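Local coordinates for aldehyde reductase YahK (Escherichia coli, PDB 1UUF), which reduces a wide range of aldehydes to their alcohols, strongly preferring NADPH over NADH, and is a zinc-dependent enzyme with two zinc ions per subunit, at residues Gln33-Met38 against Cys78-Glu83; Ser136-Pro139 against His144-Gly147; Gln169-Ala174 against Ile336-Ala341; Glu349-Gly354 against Tyr358-Asp363. All blocks are in the same frame, centred on the assembly; numbering follows the deposited sequence.

In the fold
The four contacts follow one another along the chain, so none nests in or crosses another. Contact 1 closes a loop of about 40 residues and brings strand 36-39 to the loop that carries His82. Contact 2 closes a short surface loop of the GroES-like domain and joins contact 1 through a probable backbone bond between Val79 and Gly147. Contact 3 closes the longest loop, which includes the whole six-stranded parallel sheet of the Rossmann-type domain, and returns to the catalytic half at strand 336-339. Contact 4 closes the last loop, from helix 344-352 to strand 359-363. The Glu337-Arg350 salt bridge ties contacts 3 and 4, and Glu83-Arg359 ties 1 and 4.

Contact 1: residues Gln33-Met38 against Cys78-Glu83; sequences QPLEPM and CVPGHE. With ZN (zinc ion), chain C.
His82 NE2, on the loop whose Pro80 touches Leu35, binds the zinc ion at 2.2 Å. Water 1 binds the same zinc at 2.3 Å. Cys60 and Cys178 are its other ligands and complete the catalytic site of this zinc-containing alcohol dehydrogenase. His82 CG lies between the backbone N and the carbonyl carbon (chi1 57°), which helps to aim NE2 at the metal, together with the turn of the ring (chi2 -158°). Tyr134 stacks on the imidazole. Earlier in the loop that carries His82, Val79 and Pro80 meet segment 33-38 through apolar atoms alone. Met38 SD touches Val79 CG2 at 3.9 Å. The two side chains run past each other in opposite directions. Leu35 reaches in with its CD2 methyl, 4.3 Å from Pro80 CD. Leu35 also packs on Ile344 and Tyr348 of helix 344-352, while Pro80 rests on Asp63 and Val67 of helix 61-68. Backbone bonds from Val79 to Gly147 and from Gly81 to Gly148 hold the loop. Gly81 N also bonds to Asp63 OD1, and Glu83 pairs with Arg359 and with Ala179 N. No hydrogen bond joins the two segments. Their buried apolar touch therefore fills space without setting a direction, and the path of the loop to the zinc probably depends more on the backbone bonds, the Asp63 and Glu83 ties and the metal itself.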
loop_
_atom_site.group_PDB
_atom_site.type_symbol
_atom_site.label_atom_id
_atom_site.label_comp_id
_atom_site.label_asym_id
_atom_site.label_seq_id
_atom_site.Cartn_x
_atom_site.Cartn_y
_atom_site.Cartn_z
ATOM N N GLN A 33 -20.285 27.230 17.871
ATOM C CA GLN A 33 -20.164 27.730 19.236
ATOM C C GLN A 33 -18.852 27.300 19.873
ATOM O O GLN A 33 -18.497 26.123 19.848
ATOM C CB GLN A 33 -21.329 27.232 20.092
ATOM C CG GLN A 33 -22.610 28.035 19.938
ATOM C CD GLN A 33 -23.778 27.400 20.664
ATOM O OE1 GLN A 33 -24.315 26.384 20.224
ATOM N NE2 GLN A 33 -24.170 27.990 21.786
ATOM N N PRO A 34 -18.104 28.259 20.438
ATOM C CA PRO A 34 -16.827 27.939 21.083
ATOM C C PRO A 34 -17.062 27.045 22.294
ATOM O O PRO A 34 -18.154 27.036 22.864
ATOM C CB PRO A 34 -16.291 29.311 21.481
ATOM C CG PRO A 34 -16.856 30.210 20.420
ATOM C CD PRO A 34 -18.276 29.718 20.321
ATOM N N LEU A 35 -16.041 26.289 22.685
ATOM C CA LEU A 35 -16.162 25.412 23.840
ATOM C C LEU A 35 -16.451 26.254 25.074
ATOM O O LEU A 35 -15.873 27.327 25.256
ATOM C CB LEU A 35 -14.867 24.621 24.047
ATOM C CG LEU A 35 -14.470 23.636 22.946
ATOM C CD1 LEU A 35 -13.065 23.106 23.217
ATOM C CD2 LEU A 35 -15.471 22.496 22.890
ATOM N N GLU A 36 -17.347 25.762 25.922
ATOM C CA GLU A 36 -17.718 26.472 27.138
ATOM C C GLU A 36 -17.994 25.498 28.274
ATOM O O GLU A 36 -18.178 24.301 28.049
ATOM C CB GLU A 36 -18.963 27.329 26.886
ATOM C CG GLU A 36 -20.147 26.534 26.353
ATOM C CD GLU A 36 -21.374 27.393 26.111
ATOM O OE1 GLU A 36 -21.973 27.870 27.098
ATOM O OE2 GLU A 36 -21.734 27.592 24.933
ATOM N N PRO A 37 -18.021 26.000 29.517
ATOM C CA PRO A 37 -18.280 25.151 30.680
ATOM C C PRO A 37 -19.669 24.518 30.635
ATOM O O PRO A 37 -20.641 25.151 30.220
ATOM C CB PRO A 37 -18.139 26.120 31.853
ATOM C CG PRO A 37 -17.155 27.122 31.345
ATOM C CD PRO A 37 -17.637 27.358 29.940
ATOM N N MET A 38 -19.750 23.260 31.054
ATOM C CA MET A 38 -21.018 22.545 31.092
ATOM C C MET A 38 -20.920 21.359 32.035
ATOM O O MET A 38 -19.851 20.769 32.201
ATOM C CB MET A 38 -21.426 22.068 29.691
ATOM C CG MET A 38 -20.410 21.188 28.980
ATOM S SD MET A 38 -21.070 20.475 27.452
ATOM C CE MET A 38 -21.091 21.897 26.370
ATOM N N CYS A 78 -21.104 18.256 22.554
ATOM C CA CYS A 78 -19.893 17.518 22.238
ATOM C C CYS A 78 -18.782 17.851 23.222
ATOM O O CYS A 78 -18.380 19.006 23.346
ATOM C CB CYS A 78 -19.417 17.841 20.824
ATOM S SG CYS A 78 -17.860 17.020 20.386
ATOM N N VAL A 79 -18.292 16.831 23.923
ATOM C CA VAL A 79 -17.209 17.006 24.883
ATOM C C VAL A 79 -16.056 16.159 24.360
ATOM O O VAL A 79 -16.040 14.939 24.538
ATOM C CB VAL A 79 -17.611 16.520 26.287
ATOM C CG1 VAL A 79 -16.406 16.583 27.231
ATOM C CG2 VAL A 79 -18.741 17.387 26.831
ATOM N N PRO A 80 -15.090 16.798 23.683
ATOM C CA PRO A 80 -13.927 16.106 23.120
ATOM C C PRO A 80 -12.922 15.653 24.171
ATOM O O PRO A 80 -13.193 15.681 25.373
ATOM C CB PRO A 80 -13.319 17.149 22.179
ATOM C CG PRO A 80 -14.443 18.138 21.937
ATOM C CD PRO A 80 -15.097 18.212 23.272
ATOM N N GLY A 81 -11.754 15.245 23.689
ATOM C CA GLY A 81 -10.692 14.799 24.570
ATOM C C GLY A 81 -10.542 13.296 24.648
ATOM O O GLY A 81 -11.437 12.605 25.127
ATOM N N HIS A 82 -9.419 12.776 24.167
ATOM C CA HIS A 82 -9.185 11.343 24.254
ATOM C C HIS A 82 -7.718 10.950 24.409
ATOM O O HIS A 82 -7.266 9.942 23.878
ATOM C CB HIS A 82 -9.853 10.592 23.088
ATOM C CG HIS A 82 -9.428 11.034 21.723
ATOM N ND1 HIS A 82 -10.208 10.810 20.607
ATOM C CD2 HIS A 82 -8.300 11.638 21.279
ATOM C CE1 HIS A 82 -9.578 11.259 19.536
ATOM N NE2 HIS A 82 -8.421 11.766 19.917
ATOM N N GLU A 83 -6.989 11.782 25.148
ATOM C CA GLU A 83 -5.585 11.561 25.484
ATOM C C GLU A 83 -5.644 11.823 26.985
ATOM O O GLU A 83 -5.110 12.805 27.499
ATOM C CB GLU A 83 -4.677 12.571 24.772
ATOM C CG GLU A 83 -4.698 12.433 23.250
ATOM C CD GLU A 83 -3.578 13.198 22.563
ATOM O OE1 GLU A 83 -3.199 14.279 23.060
ATOM O OE2 GLU A 83 -3.088 12.722 21.515
HETATM ZN ZN ZN C . -6.668 11.841 18.629
HETATM O O HOH W 1 -7.455 11.046 16.630
#

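Contact 2: residues Ser136-Pro139 against His144-Gly147; sequences SPTP and HTLG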
loop_
_atom_site.group_PDB
_atom_site.type_symbol
_atom_site.label_atom_id
_atom_site.label_comp_id
_atom_site.label_asym_id
_atom_site.label_seq_id
_atom_site.Cartn_x
_atom_site.Cartn_y
_atom_site.Cartn_z
ATOM N N SER A 136 -19.767 8.623 20.164
ATOM C CA SER A 136 -20.304 7.321 19.777
ATOM C C SER A 136 -21.542 6.966 20.591
ATOM O O SER A 136 -21.674 7.368 21.741
ATOM C CB SER A 136 -19.248 6.224 19.961
ATOM O OG SER A 136 -18.271 6.280 18.942
ATOM N N PRO A 137 -22.477 6.206 19.998
ATOM C CA PRO A 137 -23.683 5.835 20.744
ATOM C C PRO A 137 -23.368 4.972 21.965
ATOM O O PRO A 137 -22.485 4.113 21.921
ATOM C CB PRO A 137 -24.526 5.097 19.698
ATOM C CG PRO A 137 -23.506 4.553 18.743
ATOM C CD PRO A 137 -22.534 5.703 18.616
ATOM N N THR A 138 -24.094 5.214 23.050
ATOM C CA THR A 138 -23.912 4.483 24.300
ATOM C C THR A 138 -25.191 4.535 25.126
ATOM O O THR A 138 -25.979 5.472 25.002
ATOM C CB THR A 138 -22.776 5.104 25.148
ATOM O OG1 THR A 138 -22.771 4.515 26.456
ATOM C CG2 THR A 138 -22.983 6.606 25.291
ATOM N N PRO A 139 -25.424 3.518 25.973
ATOM C CA PRO A 139 -26.633 3.514 26.804
ATOM C C PRO A 139 -26.581 4.619 27.861
ATOM O O PRO A 139 -27.613 5.055 28.374
ATOM C CB PRO A 139 -26.630 2.112 27.415
ATOM C CG PRO A 139 -25.172 1.742 27.437
ATOM C CD PRO A 139 -24.691 2.247 26.101
ATOM N N HIS A 144 -24.695 9.538 23.811
ATOM C CA HIS A 144 -23.434 9.474 23.083
ATOM C C HIS A 144 -22.302 9.729 24.074
ATOM O O HIS A 144 -22.493 10.395 25.089
ATOM C CB HIS A 144 -23.397 10.494 21.938
ATOM C CG HIS A 144 -23.607 11.909 22.374
ATOM N ND1 HIS A 144 -24.827 12.382 22.808
ATOM C CD2 HIS A 144 -22.750 12.955 22.447
ATOM C CE1 HIS A 144 -24.711 13.659 23.130
ATOM N NE2 HIS A 144 -23.461 14.030 22.919
ATOM N N THR A 145 -21.127 9.188 23.780
ATOM C CA THR A 145 -19.992 9.333 24.680
ATOM C C THR A 145 -19.436 10.750 24.807
ATOM O O THR A 145 -19.345 11.495 23.830
ATOM C CB THR A 145 -18.846 8.374 24.274
ATOM O OG1 THR A 145 -18.529 8.561 22.891
ATOM C CG2 THR A 145 -19.266 6.923 24.495
ATOM N N LEU A 146 -19.085 11.107 26.037
ATOM C CA LEU A 146 -18.515 12.413 26.347
ATOM C C LEU A 146 -17.059 12.157 26.733
ATOM O O LEU A 146 -16.781 11.302 27.572
ATOM C CB LEU A 146 -19.286 13.052 27.500
ATOM C CG LEU A 146 -20.792 13.176 27.227
ATOM C CD1 LEU A 146 -21.496 13.722 28.457
ATOM C CD2 LEU A 146 -21.023 14.077 26.023
ATOM N N GLY A 147 -16.148 12.909 26.118
ATOM C CA GLY A 147 -14.720 12.729 26.340
ATOM C C GLY A 147 -13.995 13.197 27.590
ATOM O O GLY A 147 -14.587 13.428 28.643
#
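This contact lies in one surface loop of the GroES-like domain, between strand 131-132 and strand 152-156. The loop folds back on itself at a single beta bridge, where Pro137 faces His144 with their CA atoms 4.3 Å apart. Ser136 and Thr145 carry the polar part of the contact. Ser136 N gives its hydrogen to Thr145 OG1 at 3.0 Å, and the bond is nearly straight at 168°. The same hydroxyl is hydrogen-bonded to Gly132 O, so it bridges two backbone groups. Thr145 holds OG1 between its backbone N and carbonyl carbon (chi1 53°), which brings the oxygen to the Ser136 amide. Thr145 N returns a bond to Ser136 O at 2.8 Å, with the donor in the carbonyl plane. That oxygen also receives a CA-H contact from His144 CA at 3.1 Å. Replacing Thr145 by a valine would probably leave the Ser136 amide and Gly132 O without their shared partner, and the loop less firmly closed. Ser136 OG turns instead to Gly132 N. The ring of His144 leads away from the bridge, and its NE2 is hydrogen-bonded to Pro77 O. Thr138 closes the other end of the contact. Its CG2 methyl sits over the His144-Thr145 peptide, 3.4 Å from His144 C, and meets Thr145 CG2 at 3.8 Å. Its OG1 lies opposite the backbone N (chi1 170°) and bonds to Asp140 N.

Contact 3: residues Gln169-Ala174 against Ile336-Ala341; sequences QLAAVA and IEMIRA
Ala171 CB is met by two methyl ends, Met338 CE at 3.6 Å and Ile336 CD1 at 3.7 Å. Ile336 CD1 also lies against the Ala171-Ala172 peptide, 3.6 Å from Ala171 C. Ala172 CB is a looser neighbour of that methyl, 4.3 Å from Ile336 CD1. Ile336 puts CG1 between its backbone N and carbonyl carbon (chi1 69°) and then extends, so CD1 is the atom that arrives. Met338 starts to the side of the helix and reaches Ala171 through a bend at its last torsion (chi3 -78°). The contact sets the short helix 170-173 on strand 336-339, the first strand of a beta-alpha-beta unit that continues through helix 344-352 to strand 359-363. The strand is also held by parallel pairing with 359-363: Glu337 and Ile339 form backbone bonds with residues of that strand. Ile336 packs on Val361 there, and Met338 on Asp363. Tyr56 of strand 49-58 touches both Ala171 and Met338. Within the helix, Leu170 O accepts from both Val173 N and Ala174 N. Further out, Ala172 is backbone-bonded to Ala334, while the side chain of Leu170 packs on Val85 and Arg87 of strand 84-91.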
loop_
_atom_site.group_PDB
_atom_site.type_symbol
_atom_site.label_atom_id
_atom_site.label_comp_id
_atom_site.label_asym_id
_atom_site.label_seq_id
_atom_site.Cartn_x
_atom_site.Cartn_y
_atom_site.Cartn_z
ATOM N N GLN A 169 5.442 12.954 35.812
ATOM C CA GLN A 169 5.397 13.044 34.356
ATOM C C GLN A 169 4.029 12.760 33.747
ATOM O O GLN A 169 3.905 12.677 32.528
ATOM C CB GLN A 169 6.415 12.086 33.742
ATOM C CG GLN A 169 7.827 12.634 33.691
ATOM C CD GLN A 169 8.786 11.675 33.018
ATOM O OE1 GLN A 169 9.833 12.080 32.513
ATOM N NE2 GLN A 169 8.440 10.394 33.017
ATOM N N LEU A 170 3.008 12.620 34.586
ATOM C CA LEU A 170 1.662 12.320 34.101
ATOM C C LEU A 170 1.158 13.177 32.948
ATOM O O LEU A 170 0.651 12.649 31.959
ATOM C CB LEU A 170 0.648 12.402 35.243
ATOM C CG LEU A 170 0.221 11.077 35.869
ATOM C CD1 LEU A 170 -0.962 11.338 36.792
ATOM C CD2 LEU A 170 -0.171 10.077 34.786
ATOM N N ALA A 171 1.281 14.495 33.077
ATOM C CA ALA A 171 0.806 15.401 32.036
ATOM C C ALA A 171 1.478 15.150 30.692
ATOM O O ALA A 171 0.822 15.180 29.646
ATOM C CB ALA A 171 1.030 16.843 32.455
ATOM N N ALA A 172 2.785 14.907 30.724
ATOM C CA ALA A 172 3.547 14.669 29.501
ATOM C C ALA A 172 3.256 13.300 28.897
ATOM O O ALA A 172 3.563 13.051 27.729
ATOM C CB ALA A 172 5.039 14.819 29.781
ATOM N N VAL A 173 2.669 12.410 29.695
ATOM C CA VAL A 173 2.316 11.074 29.222
ATOM C C VAL A 173 0.986 11.104 28.458
ATOM O O VAL A 173 0.752 10.302 27.553
ATOM C CB VAL A 173 2.184 10.094 30.417
ATOM C CG1 VAL A 173 1.578 8.775 29.960
ATOM C CG2 VAL A 173 3.551 9.862 31.042
ATOM N N ALA A 174 0.126 12.052 28.821
ATOM C CA ALA A 174 -1.193 12.172 28.214
ATOM C C ALA A 174 -1.258 12.013 26.690
ATOM O O ALA A 174 -2.003 11.175 26.188
ATOM C CB ALA A 174 -1.838 13.494 28.639
ATOM N N ILE A 336 5.148 19.070 25.964
ATOM C CA ILE A 336 3.857 19.727 26.092
ATOM C C ILE A 336 3.838 21.153 26.606
ATOM O O ILE A 336 4.834 21.675 27.108
ATOM C CB ILE A 336 2.951 18.915 27.036
ATOM C CG1 ILE A 336 3.487 19.011 28.471
ATOM C CG2 ILE A 336 2.931 17.451 26.615
ATOM C CD1 ILE A 336 2.595 18.368 29.519
ATOM N N GLU A 337 2.670 21.772 26.466
ATOM C CA GLU A 337 2.424 23.111 26.971
ATOM C C GLU A 337 1.115 22.973 27.725
ATOM O O GLU A 337 0.067 22.723 27.127
ATOM C CB GLU A 337 2.259 24.138 25.857
ATOM C CG GLU A 337 2.102 25.548 26.418
ATOM C CD GLU A 337 2.063 26.615 25.354
ATOM O OE1 GLU A 337 2.772 26.462 24.337
ATOM O OE2 GLU A 337 1.338 27.617 25.548
ATOM N N MET A 338 1.182 23.119 29.042
ATOM C CA MET A 338 0.003 22.985 29.883
ATOM C C MET A 338 -0.898 24.211 29.781
ATOM O O MET A 338 -0.418 25.345 29.774
ATOM C CB MET A 338 0.434 22.772 31.334
ATOM C CG MET A 338 -0.663 22.252 32.238
ATOM S SD MET A 338 -0.020 21.819 33.861
ATOM C CE MET A 338 0.728 20.234 33.514
ATOM N N ILE A 339 -2.205 23.980 29.691
ATOM C CA ILE A 339 -3.159 25.080 29.595
ATOM C C ILE A 339 -4.337 24.851 30.531
ATOM O O ILE A 339 -4.526 23.749 31.046
ATOM C CB ILE A 339 -3.715 25.238 28.152
ATOM C CG1 ILE A 339 -4.456 23.967 27.729
ATOM C CG2 ILE A 339 -2.581 25.537 27.181
ATOM C CD1 ILE A 339 -5.102 24.064 26.353
ATOM N N ARG A 340 -5.120 25.903 30.757
ATOM C CA ARG A 340 -6.300 25.801 31.602
ATOM C C ARG A 340 -7.423 25.270 30.719
ATOM O O ARG A 340 -7.356 25.371 29.492
ATOM C CB ARG A 340 -6.706 27.170 32.151
ATOM C CG ARG A 340 -5.661 27.863 33.010
ATOM C CD ARG A 340 -6.284 29.063 33.719
ATOM N NE ARG A 340 -6.869 30.014 32.777
ATOM C CZ ARG A 340 -6.205 31.014 32.207
ATOM N NH1 ARG A 340 -6.824 31.825 31.357
ATOM N NH2 ARG A 340 -4.924 31.216 32.494
ATOM N N ALA A 341 -8.457 24.717 31.340
ATOM C CA ALA A 341 -9.579 24.174 30.589
ATOM C C ALA A 341 -10.320 25.256 29.805
ATOM O O ALA A 341 -10.947 24.968 28.788
ATOM C CB ALA A 341 -10.538 23.452 31.533
#

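Contact 4: residues Glu349-Gly354 against Tyr358-Asp363; sequences ERMLRG and YRFVID
Arg350 lays one face of its guanidinium over the rim of the Phe360 ring. Phe360 CZ stands 3.5 Å from Arg350 CZ, above the centre of the flat group, and the two planes are 87° apart. The ring thus offers its edge to the arginine face, and Arg350 NH1 comes within 3.6 Å of Phe360 CE2. A bend at chi3 (54°) brings the guanidinium back across the end of the ring. Two carboxylates hold it there: Arg350 NH1 pairs with Glu337 OE2 and NE with Asp355 OD2. An alanine in place of Arg350 would probably leave Glu337 and Asp355 without this charged mate and open a gap beside the rim of Phe360. Met351 meets the same ring at another part of its edge. Its CG is 3.6 Å from Phe360 CD1, while SD lies 5.4 Å from the ring centroid and 76° off the normal, an edge-on Met-aromatic contact. The contact joins helix 344-352 to strand 359-363 in a beta-alpha-beta unit whose other strand is 336-339, the parallel neighbour of 359-363. The Phe360 side chain also packs on Glu337 and Ile339 of strand 336-339. A Schellman motif ends the helix, with Gly354 at positive phi and its N bonded to Met351 O at 3.0 Å. The backbone of Phe360 is bonded to Val59, the residue just before the zinc ligand Cys60. Met351 also packs on Val59 and on His61.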
loop_
_atom_site.group_PDB
_atom_site.type_symbol
_atom_site.label_atom_id
_atom_site.label_comp_id
_atom_site.label_asym_id
_atom_site.label_seq_id
_atom_site.Cartn_x
_atom_site.Cartn_y
_atom_site.Cartn_z
ATOM N N GLU A 349 -6.734 27.484 17.902
ATOM C CA GLU A 349 -6.237 28.488 16.967
ATOM C C GLU A 349 -4.741 28.323 16.730
ATOM O O GLU A 349 -4.279 28.328 15.590
ATOM C CB GLU A 349 -6.527 29.892 17.500
ATOM C CG GLU A 349 -7.979 30.123 17.899
ATOM C CD GLU A 349 -8.950 29.969 16.740
ATOM O OE1 GLU A 349 -10.173 30.028 16.981
ATOM O OE2 GLU A 349 -8.493 29.794 15.589
ATOM N N ARG A 350 -3.986 28.166 17.813
ATOM C CA ARG A 350 -2.542 27.998 17.710
ATOM C C ARG A 350 -2.173 26.681 17.028
ATOM O O ARG A 350 -1.216 26.619 16.260
ATOM C CB ARG A 350 -1.907 28.073 19.102
ATOM C CG ARG A 350 -1.979 29.461 19.731
ATOM C CD ARG A 350 -1.354 29.488 21.116
ATOM N NE ARG A 350 0.016 28.979 21.107
ATOM C CZ ARG A 350 0.723 28.722 22.201
ATOM N NH1 ARG A 350 0.193 28.931 23.401
ATOM N NH2 ARG A 350 1.954 28.236 22.098
ATOM N N MET A 351 -2.938 25.630 17.311
ATOM C CA MET A 351 -2.681 24.326 16.711
ATOM C C MET A 351 -2.764 24.395 15.192
ATOM O O MET A 351 -1.976 23.764 14.487
ATOM C CB MET A 351 -3.691 23.301 17.227
ATOM C CG MET A 351 -3.494 22.925 18.681
ATOM S SD MET A 351 -4.823 21.884 19.287
ATOM C CE MET A 351 -4.597 20.425 18.261
ATOM N N LEU A 352 -3.726 25.163 14.697
ATOM C CA LEU A 352 -3.924 25.317 13.261
ATOM C C LEU A 352 -2.747 26.023 12.596
ATOM O O LEU A 352 -2.540 25.904 11.387
ATOM C CB LEU A 352 -5.216 26.091 12.995
ATOM C CG LEU A 352 -6.507 25.359 13.378
ATOM C CD1 LEU A 352 -7.704 26.272 13.181
ATOM C CD2 LEU A 352 -6.644 24.102 12.533
ATOM N N ARG A 353 -1.976 26.757 13.391
ATOM C CA ARG A 353 -0.820 27.476 12.872
ATOM C C ARG A 353 0.458 26.725 13.217
ATOM O O ARG A 353 1.555 27.161 12.870
ATOM C CB ARG A 353 -0.754 28.882 13.470
ATOM C CG ARG A 353 -2.012 29.709 13.284
ATOM C CD ARG A 353 -1.847 31.080 13.915
ATOM N NE ARG A 353 -1.392 30.981 15.299
ATOM C CZ ARG A 353 -1.157 32.024 16.089
ATOM N NH1 ARG A 353 -0.743 31.833 17.335
ATOM N NH2 ARG A 353 -1.336 33.259 15.637
ATOM N N GLY A 354 0.309 25.593 13.900
ATOM C CA GLY A 354 1.467 24.812 14.295
ATOM C C GLY A 354 2.282 25.582 15.315
ATOM O O GLY A 354 3.496 25.405 15.424
ATOM N N TYR A 358 4.998 20.403 21.690
ATOM C CA TYR A 358 4.314 20.175 20.419
ATOM C C TYR A 358 2.895 19.694 20.650
ATOM O O TYR A 358 2.195 19.324 19.706
ATOM C CB TYR A 358 5.055 19.122 19.599
ATOM C CG TYR A 358 6.388 19.598 19.103
ATOM C CD1 TYR A 358 7.515 19.558 19.919
ATOM C CD2 TYR A 358 6.507 20.163 17.837
ATOM C CE1 TYR A 358 8.730 20.077 19.485
ATOM C CE2 TYR A 358 7.712 20.684 17.393
ATOM C CZ TYR A 358 8.818 20.639 18.221
ATOM O OH TYR A 358 10.007 21.171 17.787
ATOM N N ARG A 359 2.475 19.707 21.907
ATOM C CA ARG A 359 1.149 19.236 22.261
ATOM C C ARG A 359 0.587 20.011 23.438
ATOM O O ARG A 359 1.270 20.209 24.442
ATOM C CB ARG A 359 1.225 17.751 22.632
ATOM C CG ARG A 359 0.480 16.802 21.702
ATOM C CD ARG A 359 -1.023 16.907 21.896
ATOM N NE ARG A 359 -1.747 15.837 21.210
ATOM C CZ ARG A 359 -1.882 15.741 19.891
ATOM N NH1 ARG A 359 -1.342 16.654 19.095
ATOM N NH2 ARG A 359 -2.565 14.732 19.366
ATOM N N PHE A 360 -0.654 20.466 23.311
ATOM C CA PHE A 360 -1.291 21.162 24.415
ATOM C C PHE A 360 -1.882 20.096 25.325
ATOM O O PHE A 360 -2.396 19.084 24.849
ATOM C CB PHE A 360 -2.425 22.071 23.929
ATOM C CG PHE A 360 -1.959 23.340 23.282
ATOM C CD1 PHE A 360 -2.130 23.543 21.917
ATOM C CD2 PHE A 360 -1.357 24.337 24.039
ATOM C CE1 PHE A 360 -1.707 24.723 21.312
ATOM C CE2 PHE A 360 -0.930 25.523 23.446
ATOM C CZ PHE A 360 -1.104 25.717 22.079
ATOM N N VAL A 361 -1.791 20.313 26.632
ATOM C CA VAL A 361 -2.359 19.385 27.599
ATOM C C VAL A 361 -3.128 20.189 28.634
ATOM O O VAL A 361 -2.591 21.106 29.255
ATOM C CB VAL A 361 -1.278 18.537 28.301
ATOM C CG1 VAL A 361 -1.904 17.699 29.415
ATOM C CG2 VAL A 361 -0.622 17.615 27.291
ATOM N N ILE A 362 -4.399 19.843 28.799
ATOM C CA ILE A 362 -5.271 20.517 29.749
ATOM C C ILE A 362 -5.030 20.054 31.183
ATOM O O ILE A 362 -4.893 18.860 31.452
ATOM C CB ILE A 362 -6.754 20.251 29.409
ATOM C CG1 ILE A 362 -7.065 20.776 28.010
ATOM C CG2 ILE A 362 -7.656 20.895 30.456
ATOM C CD1 ILE A 362 -8.290 20.136 27.387
ATOM N N ASP A 363 -4.968 21.016 32.097
ATOM C CA ASP A 363 -4.799 20.735 33.518
ATOM C C ASP A 363 -6.253 20.651 33.971
ATOM O O ASP A 363 -6.867 21.674 34.266
ATOM C CB ASP A 363 -4.111 21.916 34.205
ATOM C CG ASP A 363 -3.759 21.632 35.650
ATOM O OD1 ASP A 363 -4.381 20.741 36.266
ATOM O OD2 ASP A 363 -2.861 22.316 36.179
#